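Local coordinates for protein putative hexose oxidase (Nonomuraea sp. ATCC 39727, PDB 5AWV) that probably oxidises a sugar carried by glycopeptide antibiotics, using covalently held FAD, and is captured here with teicoplanin, at residues N44-G49 / R53-P58; F96-N99 / V104-D107; L168-G173 / G290-L295; F257-M262 / G298-G303; S282-P287 / V407-P412. All coordinates share one frame; numbering follows the deposited sequence.

Contact 1. Residues N44-G49 / R53-P58; sequences NLKLRG and RFNGEP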
# COMPACT_ATOMS: atom_id res chain seq x y z
N ASN A 44 11.71 -18.08 4.00
CA ASN A 44 10.75 -17.50 3.09
C ASN A 44 10.02 -16.35 3.78
O ASN A 44 9.87 -15.29 3.19
CB ASN A 44 9.76 -18.51 2.51
CG ASN A 44 10.41 -19.41 1.42
OD1 ASN A 44 11.61 -19.29 1.11
ND2 ASN A 44 9.61 -20.13 0.77
N LEU A 45 9.53 -16.61 4.96
CA LEU A 45 8.71 -15.64 5.64
C LEU A 45 9.49 -14.43 6.13
O LEU A 45 8.98 -13.31 6.04
CB LEU A 45 7.90 -16.27 6.72
CG LEU A 45 6.89 -17.29 6.21
CD1 LEU A 45 6.25 -18.07 7.35
CD2 LEU A 45 5.81 -16.60 5.40
N LYS A 46 10.75 -14.67 6.52
CA LYS A 46 11.65 -13.65 7.05
C LYS A 46 12.03 -12.74 5.89
O LYS A 46 12.40 -11.57 6.08
CB LYS A 46 12.92 -14.32 7.62
CG LYS A 46 13.88 -13.43 8.40
CD LYS A 46 15.18 -14.19 8.71
CE LYS A 46 16.20 -13.94 7.68
NZ LYS A 46 16.72 -12.56 7.89
N LEU A 47 12.02 -13.31 4.71
CA LEU A 47 12.57 -12.60 3.53
C LEU A 47 11.52 -12.10 2.61
O LEU A 47 11.80 -11.80 1.46
CB LEU A 47 13.57 -13.49 2.78
CG LEU A 47 14.88 -13.75 3.49
CD1 LEU A 47 15.62 -14.81 2.69
CD2 LEU A 47 15.76 -12.52 3.75
N ARG A 48 10.28 -12.07 3.02
CA ARG A 48 9.32 -11.66 1.99
C ARG A 48 8.99 -10.17 1.94
O ARG A 48 8.17 -9.77 1.17
CB ARG A 48 8.08 -12.49 2.07
CG ARG A 48 7.15 -12.21 3.19
CD ARG A 48 5.94 -13.09 2.87
NE ARG A 48 4.88 -12.74 3.78
CZ ARG A 48 3.92 -11.83 3.58
NH1 ARG A 48 3.74 -11.22 2.42
NH2 ARG A 48 3.08 -11.61 4.56
N GLY A 49 9.69 -9.36 2.70
CA GLY A 49 9.70 -7.93 2.45
C GLY A 49 10.19 -7.60 1.05
O GLY A 49 11.10 -8.26 0.53
N ARG A 53 16.99 -3.73 1.42
CA ARG A 53 17.75 -3.00 2.41
C ARG A 53 17.53 -3.45 3.86
O ARG A 53 18.41 -3.29 4.67
CB ARG A 53 17.45 -1.54 2.22
CG ARG A 53 18.18 -0.56 3.10
CD ARG A 53 17.97 0.82 2.52
NE ARG A 53 17.82 1.81 3.54
CZ ARG A 53 16.78 2.66 3.63
NH1 ARG A 53 15.72 2.72 2.72
NH2 ARG A 53 16.82 3.49 4.67
N PHE A 54 16.38 -4.01 4.18
CA PHE A 54 16.01 -4.32 5.56
C PHE A 54 15.98 -5.83 5.86
O PHE A 54 15.38 -6.62 5.12
CB PHE A 54 14.63 -3.76 5.84
CG PHE A 54 14.41 -2.35 5.33
CD1 PHE A 54 15.25 -1.34 5.72
CD2 PHE A 54 13.34 -2.06 4.53
CE1 PHE A 54 15.04 -0.02 5.31
CE2 PHE A 54 13.14 -0.77 4.06
CZ PHE A 54 14.00 0.25 4.46
N ASN A 55 16.52 -6.18 7.03
CA ASN A 55 16.56 -7.56 7.49
C ASN A 55 16.38 -7.61 8.95
O ASN A 55 16.84 -6.73 9.65
CB ASN A 55 17.93 -8.21 7.21
CG ASN A 55 18.09 -8.49 5.75
OD1 ASN A 55 18.72 -7.71 5.06
ND2 ASN A 55 17.39 -9.51 5.24
N GLY A 56 15.72 -8.64 9.38
CA GLY A 56 15.53 -8.93 10.78
C GLY A 56 15.77 -10.40 11.02
O GLY A 56 16.08 -11.15 10.07
N GLU A 57 15.67 -10.79 12.28
CA GLU A 57 15.90 -12.16 12.71
C GLU A 57 14.90 -12.42 13.85
O GLU A 57 15.26 -12.41 15.00
CB GLU A 57 17.39 -12.33 13.15
CG GLU A 57 17.83 -13.76 13.45
CD GLU A 57 17.75 -14.67 12.20
OE1 GLU A 57 18.05 -14.13 11.09
OE2 GLU A 57 17.38 -15.88 12.34
N PRO A 58 13.62 -12.59 13.53
CA PRO A 58 12.69 -12.75 14.61
C PRO A 58 12.83 -14.12 15.32
O PRO A 58 13.23 -15.10 14.70
CB PRO A 58 11.31 -12.65 13.91
CG PRO A 58 11.59 -12.96 12.49
CD PRO A 58 12.95 -12.51 12.20
O HOH W 1 14.87 -10.42 6.92
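Lys46, the last residue of helix 42-46, reaches over the loop that returns the chain to strand 60-63 of the FAD-binding domain. With CG anti to the backbone N (chi1 -171°) the chain sets out toward Gly56-Pro58, and bends at chi3 and chi4 curl its ammonium onto a backbone carbonyl: NZ donates to Gly56 O at 2.7 Å, with a C=O...N angle of 175°. The aliphatic part lies obliquely across two neighbours, CG 4.0 Å from Pro58 CD and CD 3.7 Å from Glu57 OE1. That carboxylate, bent round at chi2, makes a long salt bridge, Lys46 NZ to Glu57 OE1 3.8 Å, and its OE2 has a weak hydrogen bond to Tyr42 OH. Water 1 ties the two segments a second time: it is 2.9 Å from Lys46 O and stands as acceptor 3.0 Å from Lys46 NZ, with Asn55 ND2 and Gly56 N also directed at it. Beside this polar cluster, Leu47 leans its CD2 methyl against the Asn55 amide, 3.7 Å from ND2.

Contact 2. Residues F96-N99 / V104-D107; sequences FVDN and VIID. With FAD (flavin-adenine dinucleotide), chain M.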
# COMPACT_ATOMS: atom_id res chain seq x y z
N PHE A 96 10.05 -1.02 9.37
CA PHE A 96 9.07 -1.14 10.44
C PHE A 96 8.85 -2.61 10.81
O PHE A 96 8.50 -2.92 11.96
CB PHE A 96 7.74 -0.53 10.08
CG PHE A 96 7.75 0.94 9.78
CD1 PHE A 96 8.85 1.78 10.06
CD2 PHE A 96 6.61 1.53 9.25
CE1 PHE A 96 8.77 3.14 9.81
CE2 PHE A 96 6.56 2.90 8.98
CZ PHE A 96 7.65 3.71 9.24
N VAL A 97 9.02 -3.52 9.86
CA VAL A 97 8.84 -4.93 10.11
C VAL A 97 10.18 -5.64 10.19
O VAL A 97 10.32 -6.49 11.09
CB VAL A 97 7.98 -5.58 9.00
CG1 VAL A 97 7.76 -7.06 9.22
CG2 VAL A 97 6.64 -4.82 8.92
N ASP A 98 11.10 -5.35 9.26
CA ASP A 98 12.34 -6.08 9.14
C ASP A 98 13.45 -5.20 9.76
O ASP A 98 13.95 -4.25 9.14
CB ASP A 98 12.69 -6.41 7.72
CG ASP A 98 11.74 -7.42 7.10
OD1 ASP A 98 11.45 -8.45 7.74
OD2 ASP A 98 11.34 -7.17 5.92
N ASN A 99 13.71 -5.43 11.04
CA ASN A 99 14.81 -4.73 11.77
C ASN A 99 15.30 -5.70 12.84
O ASN A 99 14.56 -6.59 13.23
CB ASN A 99 14.41 -3.31 12.30
CG ASN A 99 13.31 -3.35 13.31
OD1 ASN A 99 12.19 -2.81 13.10
ND2 ASN A 99 13.55 -4.03 14.39
N VAL A 104 8.84 -10.88 17.06
CA VAL A 104 7.81 -11.69 16.46
C VAL A 104 7.21 -10.96 15.29
O VAL A 104 6.82 -9.79 15.42
CB VAL A 104 6.72 -11.95 17.48
CG1 VAL A 104 5.62 -12.74 16.88
CG2 VAL A 104 7.29 -12.82 18.63
N ILE A 105 7.04 -11.66 14.17
CA ILE A 105 6.21 -11.13 13.06
C ILE A 105 4.88 -11.86 13.04
O ILE A 105 4.85 -13.08 13.04
CB ILE A 105 6.96 -11.27 11.72
CG1 ILE A 105 8.21 -10.44 11.79
CG2 ILE A 105 6.05 -10.81 10.57
CD1 ILE A 105 9.10 -10.50 10.59
N ILE A 106 3.77 -11.13 13.14
CA ILE A 106 2.50 -11.70 12.83
C ILE A 106 2.26 -11.51 11.30
O ILE A 106 2.04 -10.39 10.83
CB ILE A 106 1.37 -11.11 13.67
CG1 ILE A 106 1.70 -11.35 15.17
CG2 ILE A 106 0.06 -11.72 13.28
CD1 ILE A 106 0.72 -10.71 16.13
N ASP A 107 2.24 -12.63 10.60
CA ASP A 107 2.19 -12.65 9.15
C ASP A 107 0.77 -12.98 8.73
O ASP A 107 0.22 -14.00 9.13
CB ASP A 107 3.20 -13.66 8.60
CG ASP A 107 3.29 -13.62 7.06
OD1 ASP A 107 2.22 -13.67 6.40
OD2 ASP A 107 4.42 -13.45 6.55
PA FAD M . 3.80 -4.21 5.12
O1A FAD M . 5.29 -3.99 4.97
O2A FAD M . 3.25 -5.55 5.30
O5B FAD M . 3.22 -3.26 6.25
C5B FAD M . 3.50 -1.82 6.32
C4B FAD M . 3.25 -1.32 7.70
O4B FAD M . 1.89 -1.48 8.13
C3B FAD M . 4.09 -1.95 8.82
O3B FAD M . 4.35 -1.07 9.94
C2B FAD M . 3.17 -3.08 9.20
O2B FAD M . 3.50 -3.57 10.45
C1B FAD M . 1.82 -2.46 9.12
N9A FAD M . 0.80 -3.45 8.87
C8A FAD M . 0.70 -4.37 7.90
N7A FAD M . -0.46 -5.06 7.97
C5A FAD M . -1.15 -4.57 9.00
C6A FAD M . -2.42 -4.91 9.67
N6A FAD M . -3.14 -5.91 9.18
N1A FAD M . -2.78 -4.14 10.74
C2A FAD M . -1.98 -3.14 11.22
N3A FAD M . -0.77 -2.80 10.69
C4A FAD M . -0.33 -3.53 9.62
N1 FAD M . 1.21 3.33 -2.24
C2 FAD M . 0.23 4.03 -2.88
O2 FAD M . -0.62 4.65 -2.20
N3 FAD M . 0.13 4.07 -4.22
C4 FAD M . 0.90 3.31 -5.02
O4 FAD M . 0.76 3.31 -6.26
C4X FAD M . 1.96 2.49 -4.40
N5 FAD M . 2.80 1.68 -5.14
C5X FAD M . 3.71 0.85 -4.56
C6 FAD M . 4.48 0.01 -5.39
C7 FAD M . 5.48 -0.75 -4.72
C7M FAD M . 6.39 -1.67 -5.57
C8 FAD M . 5.66 -0.74 -3.21
C8M FAD M . 6.53 -1.76 -2.52
C9 FAD M . 4.80 0.08 -2.45
C9A FAD M . 3.88 0.88 -3.06
N10 FAD M . 3.02 1.74 -2.33
C10 FAD M . 2.05 2.52 -2.94
C1' FAD M . 3.15 1.87 -0.84
C2' FAD M . 2.21 0.99 -0.10
O2' FAD M . 0.95 1.66 -0.12
C3' FAD M . 2.74 0.98 1.28
O3' FAD M . 4.06 0.46 1.18
C4' FAD M . 1.86 0.07 2.19
O4' FAD M . 2.10 0.48 3.54
C5' FAD M . 2.29 -1.36 2.01
O5' FAD M . 1.42 -2.24 2.74
P FAD M . 1.84 -3.74 2.93
O1P FAD M . 0.79 -4.47 3.60
O2P FAD M . 2.33 -4.38 1.66
O3P FAD M . 3.19 -3.53 3.77
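Val97 and Ile105 make the apolar part of this contact, between a cofactor-binding loop and a strand of the FAD-binding domain. The side chains cross at about a right angle, and Val97 CG1 sits 3.9 Å from Ile105 CD1. Because CG1 is anti to the backbone N (chi1 -180°), the two valine methyls divide their work: CG1 meets the isoleucine, while CG2 meets the cofactor.

The ligand contacts are van der Waals approaches to the adenosine ribose of FAD. Val97 CG2 comes 3.7 Å from O2B; Phe96 touches O3B with CB at 3.4 Å and with ring atom CD2 at 3.5 Å, the oxygen lying at the ring edge, near its plane. The same phenyl ring stacks with His517.

The polar element is Asp98. Its OD1 is 4.2 Å from Ile105 CD1, and its OD2 forms a salt bridge with Arg87 NH1, which would hold the carboxylate at strand 84-87.

In the mixed sheet, strand 104-107 runs parallel to both its neighbours, 60-63 and 84-87. Ile105 touches Ile61 and Arg87 on these strands, while Val104 and Ile106 pack against helix 67-80.

Contact 3. Residues L168-G173 / G290-L295; sequences LSRQFG and GLWSQL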
# COMPACT_ATOMS: atom_id res chain seq x y z
N LEU A 168 -6.71 5.89 -10.51
CA LEU A 168 -8.08 6.26 -10.49
C LEU A 168 -8.49 7.24 -9.37
O LEU A 168 -9.71 7.60 -9.22
CB LEU A 168 -8.98 5.05 -10.41
CG LEU A 168 -8.96 3.99 -11.53
CD1 LEU A 168 -10.04 2.96 -11.27
CD2 LEU A 168 -9.16 4.65 -12.85
N SER A 169 -7.55 7.66 -8.56
CA SER A 169 -7.85 8.56 -7.43
C SER A 169 -8.38 9.95 -7.86
O SER A 169 -9.22 10.56 -7.14
CB SER A 169 -6.70 8.64 -6.43
OG SER A 169 -6.54 7.38 -5.89
N ARG A 170 -7.95 10.48 -9.01
CA ARG A 170 -8.51 11.73 -9.49
C ARG A 170 -10.00 11.62 -9.82
O ARG A 170 -10.74 12.59 -9.63
CB ARG A 170 -7.70 12.32 -10.67
CG ARG A 170 -6.35 12.90 -10.20
CD ARG A 170 -5.37 13.04 -11.38
NE ARG A 170 -5.90 13.89 -12.46
CZ ARG A 170 -5.83 15.22 -12.51
NH1 ARG A 170 -5.23 15.90 -11.53
NH2 ARG A 170 -6.23 15.87 -13.61
N GLN A 171 -10.42 10.43 -10.23
CA GLN A 171 -11.81 10.18 -10.59
C GLN A 171 -12.59 9.78 -9.36
O GLN A 171 -13.71 10.15 -9.22
CB GLN A 171 -11.86 9.09 -11.68
CG GLN A 171 -13.23 8.80 -12.25
CD GLN A 171 -13.18 7.97 -13.57
OE1 GLN A 171 -12.13 7.39 -13.97
NE2 GLN A 171 -14.29 7.88 -14.22
N PHE A 172 -11.96 9.00 -8.45
CA PHE A 172 -12.73 8.40 -7.36
C PHE A 172 -12.32 8.72 -5.92
O PHE A 172 -13.04 8.29 -4.99
CB PHE A 172 -12.76 6.90 -7.52
CG PHE A 172 -13.56 6.43 -8.71
CD1 PHE A 172 -14.92 6.76 -8.84
CD2 PHE A 172 -12.99 5.67 -9.67
CE1 PHE A 172 -15.67 6.29 -9.96
CE2 PHE A 172 -13.71 5.23 -10.80
CZ PHE A 172 -15.08 5.55 -10.93
N GLY A 173 -11.20 9.42 -5.69
CA GLY A 173 -10.63 9.62 -4.38
C GLY A 173 -9.65 8.56 -3.91
O GLY A 173 -9.17 7.68 -4.68
N GLY A 290 -10.79 12.27 -15.11
CA GLY A 290 -10.61 10.98 -15.81
C GLY A 290 -9.21 10.71 -16.44
O GLY A 290 -8.99 9.64 -17.04
N LEU A 291 -8.26 11.61 -16.19
CA LEU A 291 -6.89 11.48 -16.68
C LEU A 291 -5.91 11.41 -15.53
O LEU A 291 -6.04 12.10 -14.47
CB LEU A 291 -6.53 12.73 -17.53
CG LEU A 291 -5.14 12.79 -18.18
CD1 LEU A 291 -5.11 13.52 -19.53
CD2 LEU A 291 -4.07 13.38 -17.25
N TRP A 292 -4.91 10.62 -15.75
CA TRP A 292 -3.79 10.54 -14.86
C TRP A 292 -2.50 10.32 -15.63
O TRP A 292 -2.45 9.68 -16.66
CB TRP A 292 -3.98 9.32 -13.92
CG TRP A 292 -2.82 9.10 -12.97
CD1 TRP A 292 -2.60 9.70 -11.74
CD2 TRP A 292 -1.77 8.17 -13.15
NE1 TRP A 292 -1.45 9.23 -11.19
CE2 TRP A 292 -0.92 8.27 -12.01
CE3 TRP A 292 -1.45 7.27 -14.16
CZ2 TRP A 292 0.27 7.54 -11.90
CZ3 TRP A 292 -0.24 6.55 -14.06
CH2 TRP A 292 0.57 6.65 -12.92
N SER A 293 -1.45 10.89 -15.09
CA SER A 293 -0.12 10.71 -15.65
C SER A 293 0.91 10.77 -14.60
O SER A 293 0.67 11.27 -13.49
CB SER A 293 0.14 11.78 -16.73
OG SER A 293 0.23 13.06 -16.15
N GLN A 294 2.07 10.24 -14.91
CA GLN A 294 3.20 10.56 -14.08
C GLN A 294 4.47 10.83 -14.82
O GLN A 294 4.81 10.08 -15.72
CB GLN A 294 3.43 9.48 -13.01
CG GLN A 294 3.85 8.15 -13.41
CD GLN A 294 4.16 7.25 -12.17
OE1 GLN A 294 3.67 7.45 -11.09
NE2 GLN A 294 4.97 6.26 -12.36
N LEU A 295 5.14 11.88 -14.42
CA LEU A 295 6.37 12.31 -15.05
C LEU A 295 7.53 11.71 -14.34
O LEU A 295 7.80 12.02 -13.22
CB LEU A 295 6.41 13.84 -15.17
CG LEU A 295 7.69 14.46 -15.81
CD1 LEU A 295 7.93 13.97 -17.25
CD2 LEU A 295 7.68 15.95 -15.75
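Gln171 and Gly290 bring the backbones closest, with CA atoms 5.4 Å apart, where the short helix 169-172 abuts the start of strand 291-298. The main link is made by Arg170. A bend at chi3 swings its NE onto Leu291 O at 2.7 Å, nearly in line with the carbonyl (C=O...N 168°), although the N-H is aimed less well, at 140°, and the oxygen lies 20° out of the guanidinium plane. The rest of the group is also engaged: NH1 bonds to Tyr403 O and probably to Ser282 OG, and NH2 to Asn281 O and Tyr288 O, so up to five acceptors surround the group and would fix its rotation.

Nearer the backbone, Arg170 CD faces the edge of the Trp292 indole, 4.4 Å from CD1. Gln171 adds a looser touch, OE1 to Gly290 CA 4.3 Å, while its NE2 is bound by Asp316 OD2. The helix end is tied off within its own segment, since Ser169 OG donates to Gly173 O at 2.9 Å and Gly173 leaves the helix with positive phi.

The indole of Trp292 lies about 7 Å from FAD and packs on the bound glycopeptide. Its strand runs between antiparallel strands 309-316 and 395-402 of the large sheet, while helix 264-280 packs on Leu291 and Arg170 through Trp277; the contact thus joins a helix of the FAD-binding region to that sheet.

Contact 4. Residues F257-M262 / G298-G303; sequences FDWAGM and GNEVPG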
# COMPACT_ATOMS: atom_id res chain seq x y z
N PHE A 257 11.26 11.08 -23.29
CA PHE A 257 12.14 12.19 -23.45
C PHE A 257 13.53 11.66 -23.53
O PHE A 257 13.82 10.60 -23.00
CB PHE A 257 12.04 13.13 -22.26
CG PHE A 257 10.64 13.61 -22.03
CD1 PHE A 257 10.16 14.70 -22.70
CD2 PHE A 257 9.80 12.95 -21.17
CE1 PHE A 257 8.86 15.14 -22.49
CE2 PHE A 257 8.50 13.38 -20.96
CZ PHE A 257 8.04 14.50 -21.61
N ASP A 258 14.42 12.43 -24.13
CA ASP A 258 15.78 11.95 -24.31
C ASP A 258 16.67 12.90 -23.59
O ASP A 258 16.63 14.11 -23.82
CB ASP A 258 16.09 11.89 -25.80
CG ASP A 258 17.44 11.30 -26.09
OD1 ASP A 258 18.25 11.04 -25.16
OD2 ASP A 258 17.71 11.12 -27.29
N TRP A 259 17.44 12.40 -22.67
CA TRP A 259 18.37 13.26 -21.92
C TRP A 259 19.42 13.91 -22.82
O TRP A 259 19.74 15.08 -22.64
CB TRP A 259 19.13 12.49 -20.90
CG TRP A 259 18.39 12.20 -19.64
CD1 TRP A 259 17.95 10.99 -19.22
CD2 TRP A 259 18.09 13.15 -18.61
NE1 TRP A 259 17.39 11.11 -17.97
CE2 TRP A 259 17.47 12.43 -17.57
CE3 TRP A 259 18.33 14.52 -18.45
CZ2 TRP A 259 17.05 13.05 -16.40
CZ3 TRP A 259 17.90 15.16 -17.28
CH2 TRP A 259 17.28 14.42 -16.27
N ALA A 260 19.92 13.18 -23.82
CA ALA A 260 21.00 13.70 -24.71
C ALA A 260 20.59 15.01 -25.35
O ALA A 260 21.32 15.98 -25.33
CB ALA A 260 21.38 12.66 -25.77
N GLY A 261 19.37 15.11 -25.81
CA GLY A 261 18.92 16.36 -26.33
C GLY A 261 18.40 17.39 -25.36
O GLY A 261 17.98 18.43 -25.82
N MET A 262 18.38 17.13 -24.05
CA MET A 262 17.68 18.03 -23.10
C MET A 262 18.60 19.14 -22.47
O MET A 262 19.40 18.85 -21.62
CB MET A 262 17.04 17.12 -21.98
CG MET A 262 16.07 17.76 -20.96
SD MET A 262 14.46 18.22 -21.65
CE MET A 262 13.70 16.67 -22.13
N GLY A 298 14.08 10.00 -14.67
CA GLY A 298 15.00 8.98 -14.24
C GLY A 298 16.16 8.80 -15.22
O GLY A 298 16.07 9.24 -16.37
N ASN A 299 17.26 8.22 -14.74
CA ASN A 299 18.28 7.68 -15.68
C ASN A 299 17.80 6.36 -16.30
O ASN A 299 16.89 5.65 -15.78
CB ASN A 299 19.70 7.59 -15.07
CG ASN A 299 19.80 6.55 -13.96
OD1 ASN A 299 18.94 6.50 -13.08
ND2 ASN A 299 20.79 5.70 -14.02
N GLU A 300 18.39 6.07 -17.46
CA GLU A 300 18.08 4.83 -18.24
C GLU A 300 18.88 3.66 -17.68
O GLU A 300 20.09 3.76 -17.53
CB GLU A 300 18.51 4.95 -19.71
CG GLU A 300 18.35 6.31 -20.37
CD GLU A 300 17.12 6.40 -21.23
OE1 GLU A 300 16.99 5.57 -22.17
OE2 GLU A 300 16.30 7.31 -20.97
N VAL A 301 18.20 2.57 -17.37
CA VAL A 301 18.80 1.37 -16.85
C VAL A 301 18.42 0.18 -17.77
O VAL A 301 17.25 -0.25 -17.79
CB VAL A 301 18.35 1.10 -15.39
CG1 VAL A 301 19.03 -0.16 -14.83
CG2 VAL A 301 18.63 2.31 -14.50
N PRO A 302 19.42 -0.40 -18.50
CA PRO A 302 19.31 -1.55 -19.42
C PRO A 302 18.03 -2.40 -19.44
O PRO A 302 17.22 -2.25 -20.37
CB PRO A 302 20.52 -2.38 -19.04
CG PRO A 302 21.56 -1.33 -18.82
CD PRO A 302 20.85 -0.10 -18.29
N GLY A 303 17.83 -3.28 -18.46
CA GLY A 303 16.69 -4.22 -18.55
C GLY A 303 15.55 -3.81 -17.65
O GLY A 303 14.71 -4.63 -17.30
O HOH W 2 14.10 8.20 -21.65
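Trp259 donates its indole N-H to a backbone carbonyl in a bond that is straight for the donor but oblique for the acceptor. NE1 lies 2.8 Å from Gly298 O, the N-H...O angle is 170° and the oxygen is in the ring plane, yet the donor stands 36° above the carbonyl plane. With CG anti to the carbonyl carbon, the indole is carried across toward Gly298.

Glu300 approaches the same ring obliquely, OE2 4.4 Å from CD1, and water 2 bridges Phe257 O, 2.8 Å away, and Glu300 OE2. Asp258 OD1 is 5.9 Å from Glu300 OE2, near enough for mild repulsion if both are charged. Asp258 OD1 also accepts from Ala260 N at 3.0 Å, from above the carboxylate plane, an Asx turn; it overlaps the type I beta turn from Trp259 to Met262, closed by Met262 N to Trp259 O at 2.8 Å.

Asn299 is anchored by Gly396 and Asp394. In the antiparallel sheet, strand 309-316 separates 249-257 from 291-298, so the indole links the turn that follows strand 249-257 to the last residue of strand 291-298, two strands that are not neighbours, and it meets Phe309 of the intervening one with planes at about 45°.

Contact 5. Residues S282-P287 / V407-P412; sequences SGPDSP and VNTVDP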
# COMPACT_ATOMS: atom_id res chain seq x y z
N SER A 282 -6.76 20.11 -11.85
CA SER A 282 -6.87 19.12 -10.80
C SER A 282 -8.07 19.35 -9.91
O SER A 282 -8.16 18.78 -8.82
CB SER A 282 -5.58 19.07 -10.03
OG SER A 282 -4.57 18.69 -10.95
N GLY A 283 -8.97 20.24 -10.31
CA GLY A 283 -10.20 20.49 -9.55
C GLY A 283 -11.14 19.29 -9.64
O GLY A 283 -11.13 18.57 -10.64
N PRO A 284 -11.94 19.05 -8.58
CA PRO A 284 -12.90 17.94 -8.55
C PRO A 284 -13.94 17.99 -9.70
O PRO A 284 -14.49 16.96 -10.11
CB PRO A 284 -13.63 18.15 -7.22
CG PRO A 284 -13.14 19.40 -6.58
CD PRO A 284 -11.91 19.86 -7.32
N ASP A 285 -14.20 19.18 -10.24
CA ASP A 285 -15.13 19.30 -11.37
C ASP A 285 -14.50 19.38 -12.77
O ASP A 285 -15.22 19.41 -13.75
CB ASP A 285 -16.09 20.48 -11.14
CG ASP A 285 -16.91 20.33 -9.85
OD1 ASP A 285 -17.25 19.20 -9.46
OD2 ASP A 285 -17.17 21.36 -9.21
N SER A 286 -13.20 19.28 -12.87
CA SER A 286 -12.53 19.18 -14.18
C SER A 286 -12.93 17.97 -14.99
O SER A 286 -12.95 16.83 -14.49
CB SER A 286 -10.99 19.12 -13.94
OG SER A 286 -10.31 19.05 -15.19
N PRO A 287 -13.07 18.13 -16.30
CA PRO A 287 -13.14 16.94 -17.18
C PRO A 287 -11.87 16.10 -17.11
O PRO A 287 -11.92 14.95 -17.41
CB PRO A 287 -13.32 17.53 -18.60
CG PRO A 287 -12.80 18.86 -18.48
CD PRO A 287 -12.90 19.37 -17.08
N VAL A 407 -10.21 13.39 -4.87
CA VAL A 407 -9.55 13.41 -3.60
C VAL A 407 -9.86 14.69 -2.85
O VAL A 407 -10.13 14.66 -1.62
CB VAL A 407 -8.03 13.31 -3.75
CG1 VAL A 407 -7.38 13.56 -2.43
CG2 VAL A 407 -7.58 11.97 -4.27
N ASN A 408 -9.94 15.80 -3.56
CA ASN A 408 -9.98 17.09 -2.91
C ASN A 408 -11.37 17.59 -2.65
O ASN A 408 -11.52 18.71 -2.24
CB ASN A 408 -9.22 18.13 -3.71
CG ASN A 408 -7.71 17.76 -3.89
OD1 ASN A 408 -7.24 16.87 -3.30
ND2 ASN A 408 -7.00 18.48 -4.70
N THR A 409 -12.36 16.73 -2.74
CA THR A 409 -13.73 17.08 -2.24
C THR A 409 -13.84 16.89 -0.71
O THR A 409 -14.81 17.30 -0.09
CB THR A 409 -14.76 16.22 -2.93
OG1 THR A 409 -14.49 14.84 -2.66
CG2 THR A 409 -14.81 16.45 -4.45
N VAL A 410 -12.92 16.16 -0.10
CA VAL A 410 -13.01 15.76 1.29
C VAL A 410 -12.35 16.81 2.20
O VAL A 410 -11.30 17.34 1.88
CB VAL A 410 -12.36 14.38 1.49
CG1 VAL A 410 -12.36 13.93 2.94
CG2 VAL A 410 -13.14 13.32 0.66
N ASP A 411 -12.95 17.12 3.33
CA ASP A 411 -12.38 18.04 4.27
C ASP A 411 -11.10 17.43 4.87
O ASP A 411 -11.08 16.25 5.17
CB ASP A 411 -13.36 18.25 5.39
CG ASP A 411 -12.89 19.26 6.39
OD1 ASP A 411 -12.18 18.88 7.33
OD2 ASP A 411 -13.17 20.47 6.17
N PRO A 412 -10.05 18.20 5.09
CA PRO A 412 -8.82 17.71 5.65
C PRO A 412 -8.92 16.94 6.96
O PRO A 412 -8.07 16.11 7.21
CB PRO A 412 -7.99 18.97 5.86
CG PRO A 412 -8.69 20.06 5.23
CD PRO A 412 -9.97 19.62 4.67
O HOH W 3 -8.23 20.51 -6.42
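The Asn408 carboxamide is the flat group that faces the other segment, and it works through its nitrogen: ND2 gives one bond to water 3 at 2.9 Å and another to Ala422 O. Water 3 donates in turn to Ser282 O at 3.0 Å, relaying between Ser282 O and Asn408 ND2, 4.3 Å apart. The puckered ring of Pro284 meets Thr409 by its CB-CG side. Pro284 CB is 3.5 Å from Thr409 CG2, a close approach for two carbons, and the two side chains run antiparallel alongside one another. The threonine torsion (chi1 60°) sets OG1 between backbone N and carbonyl carbon, where it bonds to Lys406 O, and turns CG2 to the proline. Pro284 sits in a type I beta turn, Gly283 to Ser286. Between the two segments the link is thus one tight methyl-to-ring touch and a water relay; Lys406, just before 407-412, adds a direct bond from NZ to Pro284 O, while Asn408 and Thr409 take their direct polar bonds from Ala422 and Lys406, elsewhere in their own loop.

In the fold
From the N terminus, contact 1 closes the short loop after helix 42-46, and contact 2 follows in series, closing the loop that leads into strand 104-107. The two touch through the Arg48-Asp107 salt bridge, making one cluster whose contact 2 half borders the FAD. The other three interlock, for their segments alternate along the chain: contact 3 brings helix 169-172 to strand 291-298, contact 4 joins the turn after strand 249-257 to the loop after strand 291-298, and contact 5 joins the loops before strands 291-298 and 424-432. Contact 3 touches both, via Arg170-Ser282 to contact 5 and Leu295-Phe257 to contact 4. Contacts 3 and 5 lie across the chain's centre from contacts 1 and 2.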